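PDB 6J3I: gamma-glutamyltranspeptidase from Streptomyces lincolnensis, which probably hydrolyses or transfers gamma-glutamyl groups, as an N-terminal nucleophile (Ntn) family enzyme and a homologue of the lincomycin-pathway protein LmbA. Local coordinates for residues Leu364-Asp369 with Trp464-Leu469; Tyr320-Glu325 with Gly476-Thr481; Val80-Ala85 with Thr242-Ala247; Trp276-Val281 with Gln505-Gln510. The protein carries 1 engineered substitution. All coordinates share one frame; numbering follows the deposited sequence.

Contact 1 (Leu364-Asp369 with Trp464-Leu469)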
loop_
_atom_site.group_PDB
_atom_site.type_symbol
_atom_site.label_atom_id
_atom_site.label_comp_id
_atom_site.label_asym_id
_atom_site.label_seq_id
_atom_site.Cartn_x
_atom_site.Cartn_y
_atom_site.Cartn_z
ATOM N N LEU A 364 5.909 3.506 -24.164
ATOM C CA LEU A 364 4.870 2.766 -23.463
ATOM C C LEU A 364 4.933 1.295 -23.846
ATOM O O LEU A 364 5.360 0.946 -24.953
ATOM C CB LEU A 364 3.498 3.320 -23.832
ATOM C CG LEU A 364 3.110 4.690 -23.277
ATOM C CD1 LEU A 364 1.716 5.053 -23.773
ATOM C CD2 LEU A 364 3.159 4.718 -21.753
ATOM N N SER A 365 4.489 0.431 -22.933
ATOM C CA SER A 365 4.433 -0.997 -23.226
ATOM C C SER A 365 3.401 -1.240 -24.337
ATOM O O SER A 365 2.414 -0.503 -24.458
ATOM C CB SER A 365 4.135 -1.834 -21.971
ATOM O OG SER A 365 2.746 -1.966 -21.708
ATOM N N ALA A 366 3.660 -2.254 -25.158
ATOM C CA ALA A 366 2.728 -2.677 -26.204
ATOM C C ALA A 366 1.342 -2.939 -25.607
ATOM O O ALA A 366 0.316 -2.521 -26.164
ATOM C CB ALA A 366 3.248 -3.925 -26.906
ATOM N N HIS A 367 1.330 -3.608 -24.457
ATOM C CA HIS A 367 0.090 -3.914 -23.760
ATOM C C HIS A 367 -0.617 -2.658 -23.246
ATOM O O HIS A 367 -1.838 -2.589 -23.280
ATOM C CB HIS A 367 0.323 -4.893 -22.615
ATOM C CG HIS A 367 -0.944 -5.306 -21.936
ATOM N ND1 HIS A 367 -1.755 -6.308 -22.421
ATOM C CD2 HIS A 367 -1.570 -4.812 -20.839
ATOM C CE1 HIS A 367 -2.813 -6.431 -21.637
ATOM N NE2 HIS A 367 -2.723 -5.536 -20.671
ATOM N N ALA A 368 0.149 -1.683 -22.770
ATOM C CA ALA A 368 -0.402 -0.383 -22.371
ATOM C C ALA A 368 -1.038 0.352 -23.548
ATOM O O ALA A 368 -2.126 0.922 -23.413
ATOM C CB ALA A 368 0.680 0.478 -21.750
ATOM N N ASP A 369 -0.336 0.332 -24.685
ATOM C CA ASP A 369 -0.797 0.944 -25.949
ATOM C C ASP A 369 -2.085 0.314 -26.448
ATOM O O ASP A 369 -3.008 0.995 -26.881
ATOM C CB ASP A 369 0.271 0.772 -27.046
ATOM C CG ASP A 369 1.295 1.894 -27.059
ATOM O OD1 ASP A 369 0.938 3.052 -26.742
ATOM O OD2 ASP A 369 2.469 1.628 -27.409
ATOM N N TRP A 464 6.345 -5.249 -16.602
ATOM C CA TRP A 464 6.008 -5.612 -17.975
ATOM C C TRP A 464 6.945 -6.705 -18.485
ATOM O O TRP A 464 8.137 -6.717 -18.145
ATOM C CB TRP A 464 6.089 -4.394 -18.891
ATOM C CG TRP A 464 5.048 -3.351 -18.630
ATOM C CD1 TRP A 464 5.268 -2.063 -18.231
ATOM C CD2 TRP A 464 3.626 -3.497 -18.750
ATOM N NE1 TRP A 464 4.074 -1.398 -18.097
ATOM C CE2 TRP A 464 3.050 -2.251 -18.408
ATOM C CE3 TRP A 464 2.782 -4.559 -19.107
ATOM C CZ2 TRP A 464 1.670 -2.035 -18.416
ATOM C CZ3 TRP A 464 1.409 -4.343 -19.122
ATOM C CH2 TRP A 464 0.865 -3.086 -18.773
ATOM N N LEU A 465 6.393 -7.610 -19.295
ATOM C CA LEU A 465 7.161 -8.630 -20.024
ATOM C C LEU A 465 7.540 -8.096 -21.402
ATOM O O LEU A 465 7.121 -8.606 -22.448
ATOM C CB LEU A 465 6.379 -9.944 -20.132
ATOM C CG LEU A 465 6.004 -10.577 -18.788
ATOM C CD1 LEU A 465 5.275 -11.892 -19.006
ATOM C CD2 LEU A 465 7.221 -10.809 -17.897
ATOM N N GLU A 466 8.366 -7.056 -21.353
ATOM C CA GLU A 466 8.864 -6.338 -22.513
ATOM C C GLU A 466 10.094 -5.598 -22.019
ATOM O O GLU A 466 10.029 -4.919 -20.991
ATOM C CB GLU A 466 7.819 -5.338 -23.011
ATOM C CG GLU A 466 8.012 -4.887 -24.449
ATOM C CD GLU A 466 7.090 -3.739 -24.851
ATOM O OE1 GLU A 466 5.972 -3.637 -24.309
ATOM O OE2 GLU A 466 7.473 -2.934 -25.727
ATOM N N GLU A 467 11.211 -5.744 -22.724
ATOM C CA GLU A 467 12.448 -5.067 -22.338
ATOM C C GLU A 467 12.461 -3.630 -22.820
ATOM O O GLU A 467 11.672 -3.236 -23.684
ATOM C CB GLU A 467 13.678 -5.781 -22.909
ATOM C CG GLU A 467 13.853 -7.228 -22.458
ATOM C CD GLU A 467 14.461 -7.370 -21.056
ATOM O OE1 GLU A 467 15.120 -8.405 -20.808
ATOM O OE2 GLU A 467 14.294 -6.469 -20.198
ATOM N N GLY A 468 13.391 -2.868 -22.249
ATOM C CA GLY A 468 13.644 -1.486 -22.637
ATOM C C GLY A 468 12.829 -0.422 -21.925
ATOM O O GLY A 468 12.965 0.754 -22.258
ATOM N N LEU A 469 12.001 -0.834 -20.956
ATOM C CA LEU A 469 11.072 0.052 -20.237
ATOM C C LEU A 469 11.526 0.357 -18.795
ATOM O O LEU A 469 12.276 -0.422 -18.195
ATOM C CB LEU A 469 9.682 -0.591 -20.176
ATOM C CG LEU A 469 8.636 -0.489 -21.297
ATOM C CD1 LEU A 469 9.070 0.275 -22.540
ATOM C CD2 LEU A 469 8.144 -1.881 -21.655
#
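E466 and W464 meet the start of helix 366-371 together, a worked example of a helix N-terminus closed both by its own N-cap residue and by a distant loop. The carboxylate of E466 takes the backbone N-H of A366, with OE1 2.8 Å from A366 N and the bond close to straight at 162°. It uses the syn lone pair of OE1, on the side of OE2. An acid beside the first turn is likely to be stabilised by the helix dipole.

S365 is the N-cap. Its first torsion (chi1 86°) turns OG back over the first turn, where it accepts from A368 N at 2.8 Å. The same hydroxyl lies over the centre of one indole face of W464, 3.2 Å above the plane. S365 CB sits almost on the normal of the five-membered ring, 3.6 Å from its centroid, in a CH-pi contact. L469 adds an apolar neighbour, its CD2 4.0 Å from S365 CB. H367 comes to the rim of the same indole: H367 CD2 approaches W464 CZ3 to 3.5 Å, near the indole plane, and the two ring planes stand 45° apart without overlapping.

The second shell fixes these groups. W464 NE1 bonds to E317 of helix 299-319, R550 makes a cation-pi contact with the indole, and H367 NE2 is held by the carbonyl of R550. Within the loop that carries E466 and L469, S472 OG bonds to both E466 O and L469 N.

Contact 2 (Tyr320-Glu325 with Gly476-Thr481); sequences YGDAAE and GRRPRT
The backbones at G321 and R480 pass 4.8 Å apart, CA to CA, and the two segments run nearly antiparallel, 320-323 at 163° to 477-480, although neither is a regular strand. In place of a direct ladder bond, one water accepts from D322 N and donates to R478 O. D322 makes the largest single contribution. Its OD2 accepts the backbone N-H of R478, 2.9 Å from R478 N and at 151°, met on the anti side and only a little out of the carboxylate plane. OD1 of D322 lies 2.9 Å from R478 NH2 in a salt bridge whose hydrogen bond is weak. The carboxylate and guanidinium planes are 60° apart.

This pairing of a side chain with both the amide and the guanidinium of one arginine joins the loop leaving helix 299-319 to the loop that leads into strand 486-490 of the Ntn fold. R478 is gripped beyond it by E258 and by a cation-pi contact with W276. With an alanine at D322, the amide N-H of R478 would probably lose its acceptor, and the guanidinium would be left with E258 but without this carboxylate.

R477 brings CG to 3.0 Å from D322 O, which also stands 3.6 Å above the R477 guanidinium plane, toward its rim. R480 runs along 320-325, from G321 toward Y320, its CD 4.0 Å from Y320 CB, before its guanidinium pairs with E317.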
loop_
_atom_site.group_PDB
_atom_site.type_symbol
_atom_site.label_atom_id
_atom_site.label_comp_id
_atom_site.label_asym_id
_atom_site.label_seq_id
_atom_site.Cartn_x
_atom_site.Cartn_y
_atom_site.Cartn_z
ATOM N N TYR A 320 7.802 5.746 -14.780
ATOM C CA TYR A 320 8.112 5.243 -13.434
ATOM C C TYR A 320 8.517 3.788 -13.473
ATOM O O TYR A 320 8.082 3.014 -14.329
ATOM C CB TYR A 320 6.934 5.375 -12.462
ATOM C CG TYR A 320 6.534 6.768 -12.001
ATOM C CD1 TYR A 320 6.821 7.920 -12.748
ATOM C CD2 TYR A 320 5.798 6.924 -10.827
ATOM C CE1 TYR A 320 6.407 9.176 -12.320
ATOM C CE2 TYR A 320 5.372 8.173 -10.396
ATOM C CZ TYR A 320 5.676 9.299 -11.144
ATOM O OH TYR A 320 5.265 10.543 -10.703
ATOM N N GLY A 321 9.324 3.420 -12.489
ATOM C CA GLY A 321 9.807 2.057 -12.344
ATOM C C GLY A 321 11.161 2.060 -11.686
ATOM O O GLY A 321 11.605 3.081 -11.165
ATOM N N ASP A 322 11.801 0.900 -11.712
ATOM C CA ASP A 322 13.114 0.706 -11.108
ATOM C C ASP A 322 14.152 0.092 -12.057
ATOM O O ASP A 322 15.286 -0.152 -11.647
ATOM C CB ASP A 322 12.950 -0.179 -9.869
ATOM C CG ASP A 322 14.146 -0.131 -8.934
ATOM O OD1 ASP A 322 14.713 0.961 -8.725
ATOM O OD2 ASP A 322 14.501 -1.187 -8.373
ATOM N N ALA A 323 13.774 -0.137 -13.318
ATOM C CA ALA A 323 14.693 -0.653 -14.328
ATOM C C ALA A 323 15.290 0.466 -15.176
ATOM O O ALA A 323 15.992 0.187 -16.146
ATOM C CB ALA A 323 13.989 -1.666 -15.214
ATOM N N ALA A 324 15.008 1.724 -14.834
ATOM C CA ALA A 324 15.666 2.868 -15.480
ATOM C C ALA A 324 15.620 4.112 -14.609
ATOM O O ALA A 324 14.793 4.220 -13.699
ATOM C CB ALA A 324 15.018 3.166 -16.828
ATOM N N GLU A 325 16.516 5.052 -14.905
ATOM C CA GLU A 325 16.495 6.383 -14.291
ATOM C C GLU A 325 15.158 7.060 -14.594
ATOM O O GLU A 325 14.608 6.907 -15.689
ATOM C CB GLU A 325 17.648 7.247 -14.805
ATOM N N GLY A 476 16.858 -8.192 -9.720
ATOM C CA GLY A 476 17.392 -7.241 -8.739
ATOM C C GLY A 476 16.711 -5.881 -8.656
ATOM O O GLY A 476 17.237 -4.947 -8.026
ATOM N N ARG A 477 15.545 -5.763 -9.285
ATOM C CA ARG A 477 14.805 -4.503 -9.343
ATOM C C ARG A 477 13.454 -4.694 -8.704
ATOM O O ARG A 477 12.814 -5.740 -8.888
ATOM C CB ARG A 477 14.615 -4.048 -10.790
ATOM C CG ARG A 477 15.686 -3.101 -11.266
ATOM C CD ARG A 477 17.065 -3.732 -11.252
ATOM N NE ARG A 477 18.008 -2.844 -10.583
ATOM C CZ ARG A 477 18.713 -1.890 -11.182
ATOM N NH1 ARG A 477 18.620 -1.679 -12.495
ATOM N NH2 ARG A 477 19.531 -1.139 -10.455
ATOM N N ARG A 478 13.014 -3.681 -7.962
ATOM C CA ARG A 478 11.659 -3.728 -7.418
ATOM C C ARG A 478 10.666 -3.465 -8.539
ATOM O O ARG A 478 10.919 -2.646 -9.420
ATOM C CB ARG A 478 11.391 -2.821 -6.204
ATOM C CG ARG A 478 12.149 -1.515 -6.056
ATOM C CD ARG A 478 13.412 -1.677 -5.225
ATOM N NE ARG A 478 13.633 -0.556 -4.313
ATOM C CZ ARG A 478 14.126 0.646 -4.635
ATOM N NH1 ARG A 478 14.278 1.558 -3.680
ATOM N NH2 ARG A 478 14.457 0.959 -5.885
ATOM N N PRO A 479 9.532 -4.178 -8.520
ATOM C CA PRO A 479 8.458 -3.840 -9.444
ATOM C C PRO A 479 7.919 -2.482 -9.054
ATOM O O PRO A 479 8.032 -2.108 -7.882
ATOM C CB PRO A 479 7.416 -4.921 -9.161
ATOM C CG PRO A 479 7.633 -5.278 -7.737
ATOM C CD PRO A 479 9.114 -5.197 -7.540
ATOM N N ARG A 480 7.346 -1.734 -9.991
ATOM C CA ARG A 480 6.774 -0.455 -9.583
ATOM C C ARG A 480 5.484 -0.715 -8.810
ATOM O O ARG A 480 4.512 -1.294 -9.311
ATOM C CB ARG A 480 6.632 0.572 -10.704
ATOM C CG ARG A 480 5.292 0.641 -11.376
ATOM C CD ARG A 480 4.810 2.047 -11.621
ATOM N NE ARG A 480 4.188 2.001 -12.931
ATOM C CZ ARG A 480 3.005 1.453 -13.211
ATOM N NH1 ARG A 480 2.219 0.936 -12.266
ATOM N NH2 ARG A 480 2.598 1.447 -14.473
ATOM N N THR A 481 5.515 -0.285 -7.563
ATOM C CA THR A 481 4.542 -0.715 -6.585
ATOM C C THR A 481 3.519 0.374 -6.312
ATOM O O THR A 481 3.847 1.554 -6.288
ATOM C CB THR A 481 5.241 -1.183 -5.287
ATOM O OG1 THR A 481 4.267 -1.729 -4.403
ATOM C CG2 THR A 481 6.005 -0.059 -4.577
HETATM O O HOH W 1 10.140 -1.616 -11.880
#

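Contact 3 (Val80-Ala85 with Thr242-Ala247); sequences VAPAGA and TGTLTA
T244 turns OG1 in between its own backbone N and carbonyl carbon (chi1 67°), and this sets the hydroxyl against P82 and the turn that follows it. In L245 the first torsion (chi1 -151°) swings CG round opposite the backbone N, bringing CD2 to 3.9 Å from P82 CG although its CB starts out pointing away. Across this contact P82 meets both T244 and L245, each lying roughly square to it.

Residues P82 to A85 form a type I beta turn, closed by A85 N to P82 O at 3.1 Å. T244 OG1 packs against this turn, 3.5 Å from both P82 CB and A85 N, while T244 CG2 approaches G84 O. A side chain at G84 would be tight against T244 CB, so glycine suits the place. With an alanine at T244, the turn would probably be left with a gap beside P82 and G84.

The contact joins the loop after strand 73-77 to the loop before helix 247-252, whose D249 bonds to A83 N; L245 also packs on V226 and A229 of helix 220-229.

No direct hydrogen bond spans the two segments. One water, 3.0 Å from G84 N and 2.9 Å from T244 O, supplies a polar link, so the loops are joined by van der Waals packing around the T244 hydroxyl and methyl, one apolar P82-L245 pair and a solvent bridge.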
loop_
_atom_site.group_PDB
_atom_site.type_symbol
_atom_site.label_atom_id
_atom_site.label_comp_id
_atom_site.label_asym_id
_atom_site.label_seq_id
_atom_site.Cartn_x
_atom_site.Cartn_y
_atom_site.Cartn_z
ATOM N N VAL A 80 12.814 -7.147 -4.407
ATOM C CA VAL A 80 13.165 -7.162 -5.815
ATOM C C VAL A 80 12.719 -8.445 -6.493
ATOM O O VAL A 80 12.349 -9.422 -5.844
ATOM C CB VAL A 80 14.685 -6.970 -6.025
ATOM C CG1 VAL A 80 15.132 -5.621 -5.471
ATOM C CG2 VAL A 80 15.505 -8.105 -5.417
ATOM N N ALA A 81 12.754 -8.422 -7.820
ATOM C CA ALA A 81 12.582 -9.631 -8.613
ATOM C C ALA A 81 13.821 -10.517 -8.424
ATOM O O ALA A 81 14.923 -10.000 -8.261
ATOM C CB ALA A 81 12.389 -9.293 -10.091
ATOM N N PRO A 82 13.640 -11.851 -8.442
ATOM C CA PRO A 82 14.756 -12.791 -8.358
ATOM C C PRO A 82 15.776 -12.640 -9.475
ATOM O O PRO A 82 15.452 -12.114 -10.532
ATOM C CB PRO A 82 14.061 -14.143 -8.491
ATOM C CG PRO A 82 12.728 -13.918 -7.883
ATOM C CD PRO A 82 12.347 -12.565 -8.389
ATOM N N ALA A 83 16.990 -13.118 -9.232
ATOM C CA ALA A 83 18.058 -13.138 -10.239
ATOM C C ALA A 83 17.624 -13.816 -11.549
ATOM O O ALA A 83 17.926 -13.321 -12.632
ATOM C CB ALA A 83 19.307 -13.813 -9.681
ATOM N N GLY A 84 16.903 -14.930 -11.440
ATOM C CA GLY A 84 16.402 -15.666 -12.611
ATOM C C GLY A 84 15.099 -15.171 -13.238
ATOM O O GLY A 84 14.590 -15.789 -14.176
ATOM N N ALA A 85 14.553 -14.065 -12.740
ATOM C CA ALA A 85 13.275 -13.533 -13.227
ATOM C C ALA A 85 13.461 -12.533 -14.362
ATOM O O ALA A 85 13.271 -11.329 -14.173
ATOM C CB ALA A 85 12.503 -12.901 -12.077
ATOM N N THR A 242 6.493 -22.830 -11.859
ATOM C CA THR A 242 7.436 -22.846 -10.756
ATOM C C THR A 242 8.089 -21.467 -10.666
ATOM O O THR A 242 8.205 -20.774 -11.666
ATOM C CB THR A 242 8.467 -23.990 -10.949
ATOM O OG1 THR A 242 8.704 -24.628 -9.695
ATOM C CG2 THR A 242 9.806 -23.522 -11.566
ATOM N N GLY A 243 8.495 -21.073 -9.465
ATOM C CA GLY A 243 9.193 -19.802 -9.254
ATOM C C GLY A 243 10.691 -19.949 -9.445
ATOM O O GLY A 243 11.248 -21.029 -9.220
ATOM N N THR A 244 11.340 -18.863 -9.857
ATOM C CA THR A 244 12.806 -18.817 -10.019
ATOM C C THR A 244 13.544 -18.420 -8.727
ATOM O O THR A 244 14.761 -18.591 -8.616
ATOM C CB THR A 244 13.207 -17.856 -11.163
ATOM O OG1 THR A 244 12.898 -16.499 -10.812
ATOM C CG2 THR A 244 12.479 -18.232 -12.458
ATOM N N LEU A 245 12.793 -17.868 -7.779
ATOM C CA LEU A 245 13.250 -17.557 -6.421
ATOM C C LEU A 245 14.210 -18.589 -5.833
ATOM O O LEU A 245 13.984 -19.791 -5.938
ATOM C CB LEU A 245 12.023 -17.432 -5.502
ATOM C CG LEU A 245 11.997 -16.540 -4.250
ATOM C CD1 LEU A 245 12.164 -17.348 -2.975
ATOM C CD2 LEU A 245 12.972 -15.371 -4.281
ATOM N N THR A 246 15.249 -18.096 -5.171
ATOM C CA THR A 246 16.422 -18.892 -4.819
ATOM C C THR A 246 16.876 -18.548 -3.388
ATOM O O THR A 246 16.567 -17.474 -2.873
ATOM C CB THR A 246 17.489 -18.651 -5.928
ATOM O OG1 THR A 246 17.428 -19.712 -6.890
ATOM C CG2 THR A 246 18.895 -18.536 -5.417
ATOM N N ALA A 247 17.567 -19.480 -2.738
ATOM C CA ALA A 247 18.166 -19.253 -1.407
ATOM C C ALA A 247 19.041 -17.994 -1.371
ATOM O O ALA A 247 18.943 -17.181 -0.442
ATOM C CB ALA A 247 18.993 -20.458 -0.999
HETATM O O HOH W 2 16.857 -16.596 -8.929
#

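Contact 4 (Trp276-Val281 with Gln505-Gln510)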
loop_
_atom_site.group_PDB
_atom_site.type_symbol
_atom_site.label_atom_id
_atom_site.label_comp_id
_atom_site.label_asym_id
_atom_site.label_seq_id
_atom_site.Cartn_x
_atom_site.Cartn_y
_atom_site.Cartn_z
ATOM N N TRP A 276 10.217 4.204 -7.791
ATOM C CA TRP A 276 9.992 2.752 -7.697
ATOM C C TRP A 276 8.621 2.383 -7.098
ATOM O O TRP A 276 8.221 1.216 -7.131
ATOM C CB TRP A 276 11.112 2.056 -6.909
ATOM C CG TRP A 276 11.385 2.623 -5.558
ATOM C CD1 TRP A 276 12.314 3.568 -5.253
ATOM C CD2 TRP A 276 10.742 2.277 -4.325
ATOM N NE1 TRP A 276 12.286 3.848 -3.908
ATOM C CE2 TRP A 276 11.334 3.066 -3.312
ATOM C CE3 TRP A 276 9.724 1.382 -3.978
ATOM C CZ2 TRP A 276 10.940 2.986 -1.962
ATOM C CZ3 TRP A 276 9.331 1.299 -2.639
ATOM C CH2 TRP A 276 9.944 2.097 -1.646
ATOM N N SER A 277 7.946 3.373 -6.513
ATOM C CA SER A 277 6.543 3.302 -6.132
ATOM C C SER A 277 5.781 4.319 -6.955
ATOM O O SER A 277 6.385 5.156 -7.622
ATOM C CB SER A 277 6.382 3.654 -4.653
ATOM O OG SER A 277 6.464 5.067 -4.439
ATOM N N GLN A 278 4.457 4.284 -6.868
ATOM C CA GLN A 278 3.639 5.341 -7.477
ATOM C C GLN A 278 3.664 6.655 -6.688
ATOM O O GLN A 278 3.131 7.633 -7.144
ATOM C CB GLN A 278 2.188 4.888 -7.702
ATOM C CG GLN A 278 1.343 4.669 -6.442
ATOM C CD GLN A 278 -0.135 4.436 -6.745
ATOM O OE1 GLN A 278 -0.824 3.697 -6.032
ATOM N NE2 GLN A 278 -0.632 5.068 -7.803
ATOM N N GLY A 279 4.275 6.673 -5.505
ATOM C CA GLY A 279 4.329 7.866 -4.644
ATOM C C GLY A 279 4.421 9.233 -5.295
ATOM O O GLY A 279 3.645 10.143 -4.965
ATOM N N PRO A 280 5.373 9.394 -6.220
ATOM C CA PRO A 280 5.481 10.640 -6.935
ATOM C C PRO A 280 4.288 11.074 -7.795
ATOM O O PRO A 280 4.266 12.244 -8.166
ATOM C CB PRO A 280 6.726 10.430 -7.785
ATOM C CG PRO A 280 7.586 9.583 -6.919
ATOM C CD PRO A 280 6.616 8.611 -6.318
ATOM N N VAL A 281 3.319 10.201 -8.117
ATOM C CA VAL A 281 2.090 10.690 -8.830
ATOM C C VAL A 281 1.300 11.704 -8.024
ATOM O O VAL A 281 0.698 12.601 -8.598
ATOM C CB VAL A 281 1.015 9.654 -9.305
ATOM C CG1 VAL A 281 0.979 9.577 -10.824
ATOM C CG2 VAL A 281 1.130 8.290 -8.680
ATOM N N GLN A 505 -5.931 3.442 -6.745
ATOM C CA GLN A 505 -6.647 4.539 -6.086
ATOM C C GLN A 505 -5.868 5.234 -4.965
ATOM O O GLN A 505 -6.254 6.322 -4.546
ATOM C CB GLN A 505 -7.982 4.047 -5.537
ATOM C CG GLN A 505 -9.018 3.751 -6.612
ATOM C CD GLN A 505 -8.920 2.342 -7.167
ATOM O OE1 GLN A 505 -9.232 1.369 -6.481
ATOM N NE2 GLN A 505 -8.509 2.229 -8.426
ATOM N N GLN A 506 -4.774 4.632 -4.500
ATOM C CA GLN A 506 -4.085 5.093 -3.294
ATOM C C GLN A 506 -3.693 6.561 -3.334
ATOM O O GLN A 506 -4.086 7.320 -2.445
ATOM C CB GLN A 506 -2.851 4.236 -3.003
ATOM C CG GLN A 506 -3.189 2.919 -2.339
ATOM C CD GLN A 506 -1.994 2.217 -1.736
ATOM O OE1 GLN A 506 -1.864 0.996 -1.844
ATOM N NE2 GLN A 506 -1.133 2.972 -1.065
ATOM N N ASP A 507 -2.942 6.956 -4.364
ATOM C CA ASP A 507 -2.544 8.364 -4.528
ATOM C C ASP A 507 -3.559 9.237 -5.287
ATOM O O ASP A 507 -3.260 10.392 -5.626
ATOM C CB ASP A 507 -1.141 8.475 -5.149
ATOM C CG ASP A 507 -0.026 8.324 -4.117
ATOM O OD1 ASP A 507 -0.173 8.793 -2.971
ATOM O OD2 ASP A 507 1.016 7.738 -4.459
ATOM N N GLN A 508 -4.748 8.694 -5.540
ATOM C CA GLN A 508 -5.891 9.497 -5.963
ATOM C C GLN A 508 -6.664 9.947 -4.724
ATOM O O GLN A 508 -6.821 11.153 -4.476
ATOM C CB GLN A 508 -6.807 8.712 -6.911
ATOM C CG GLN A 508 -6.087 8.076 -8.091
ATOM C CD GLN A 508 -7.053 7.532 -9.127
ATOM O OE1 GLN A 508 -8.009 8.215 -9.520
ATOM N NE2 GLN A 508 -6.817 6.296 -9.575
ATOM N N TRP A 509 -7.129 8.974 -3.942
ATOM C CA TRP A 509 -7.833 9.261 -2.691
ATOM C C TRP A 509 -7.013 10.144 -1.750
ATOM O O TRP A 509 -7.562 11.048 -1.130
ATOM C CB TRP A 509 -8.218 7.974 -1.964
ATOM C CG TRP A 509 -9.235 7.174 -2.666
ATOM C CD1 TRP A 509 -10.247 7.640 -3.459
ATOM C CD2 TRP A 509 -9.377 5.753 -2.633
ATOM N NE1 TRP A 509 -10.995 6.594 -3.939
ATOM C CE2 TRP A 509 -10.489 5.423 -3.440
ATOM C CE3 TRP A 509 -8.666 4.719 -2.007
ATOM C CZ2 TRP A 509 -10.909 4.102 -3.637
ATOM C CZ3 TRP A 509 -9.096 3.398 -2.198
ATOM C CH2 TRP A 509 -10.203 3.108 -3.008
ATOM N N GLN A 510 -5.710 9.892 -1.651
ATOM C CA GLN A 510 -4.857 10.700 -0.772
ATOM C C GLN A 510 -4.694 12.136 -1.218
ATOM O O GLN A 510 -4.563 13.029 -0.370
ATOM C CB GLN A 510 -3.478 10.091 -0.613
ATOM C CG GLN A 510 -3.481 8.945 0.346
ATOM C CD GLN A 510 -2.115 8.372 0.510
ATOM O OE1 GLN A 510 -1.748 7.393 -0.149
ATOM N NE2 GLN A 510 -1.331 8.992 1.383
#
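Q506 and D507, in helix 506-519, face Q278 and G279, which lead into helix 280-288. Just ahead of them, Q505 O accepts from both Q508 N and W509 N. Q506 sends its side chain out roughly square to that of Q278, near D420, which directly precedes the engineered alanine. As in other members of the family, that position is probably the one of the catalytic N-terminal threonine, replaced here, so the contact lies close to the probable active site.

D507 makes the main approach. Its OD2 comes to 3.3 Å from G279 CA and 3.7 Å from Q278 CG, and the side chains of Q278 and D507 lie alongside and point opposite ways. The backbone it meets includes an ST turn, in which S277 OG accepts from G279 N at 2.9 Å. A side chain at G279 would strike that hydroxyl. Beyond D507 the helix turns to other parts of the fold, with W509 NE1 bonded to E586.

No clear direct bond spans the segments. Q285 NE2, bonded to V281 O and D507 O, links them from outside, while K272, in a salt bridge to OD1, and T484, in a hydrogen bond to OD2, hold the buried D507 carboxylate.

The four contacts illustrate how sequence-distant loops are tied into one Ntn fold. Contact 3 closes first along the chain. Contact 4 spans the widest loop of the other three; contact 2 is nested inside it and contact 1 inside contact 2. Contact 2 is central: its centre is 13 to 16 Å from each of the others, and it touches all three. Probable backbone hydrogen bonds join it to contact 3, through A81, and to contact 4, through T481. Its segment 476-481 runs between strands 433-436 and 486-490, so it joins the loops around the Ntn core. Helix 299-319 reaches contacts 1 and 2 through E317 and contact 4 through R316, which packs on Q278.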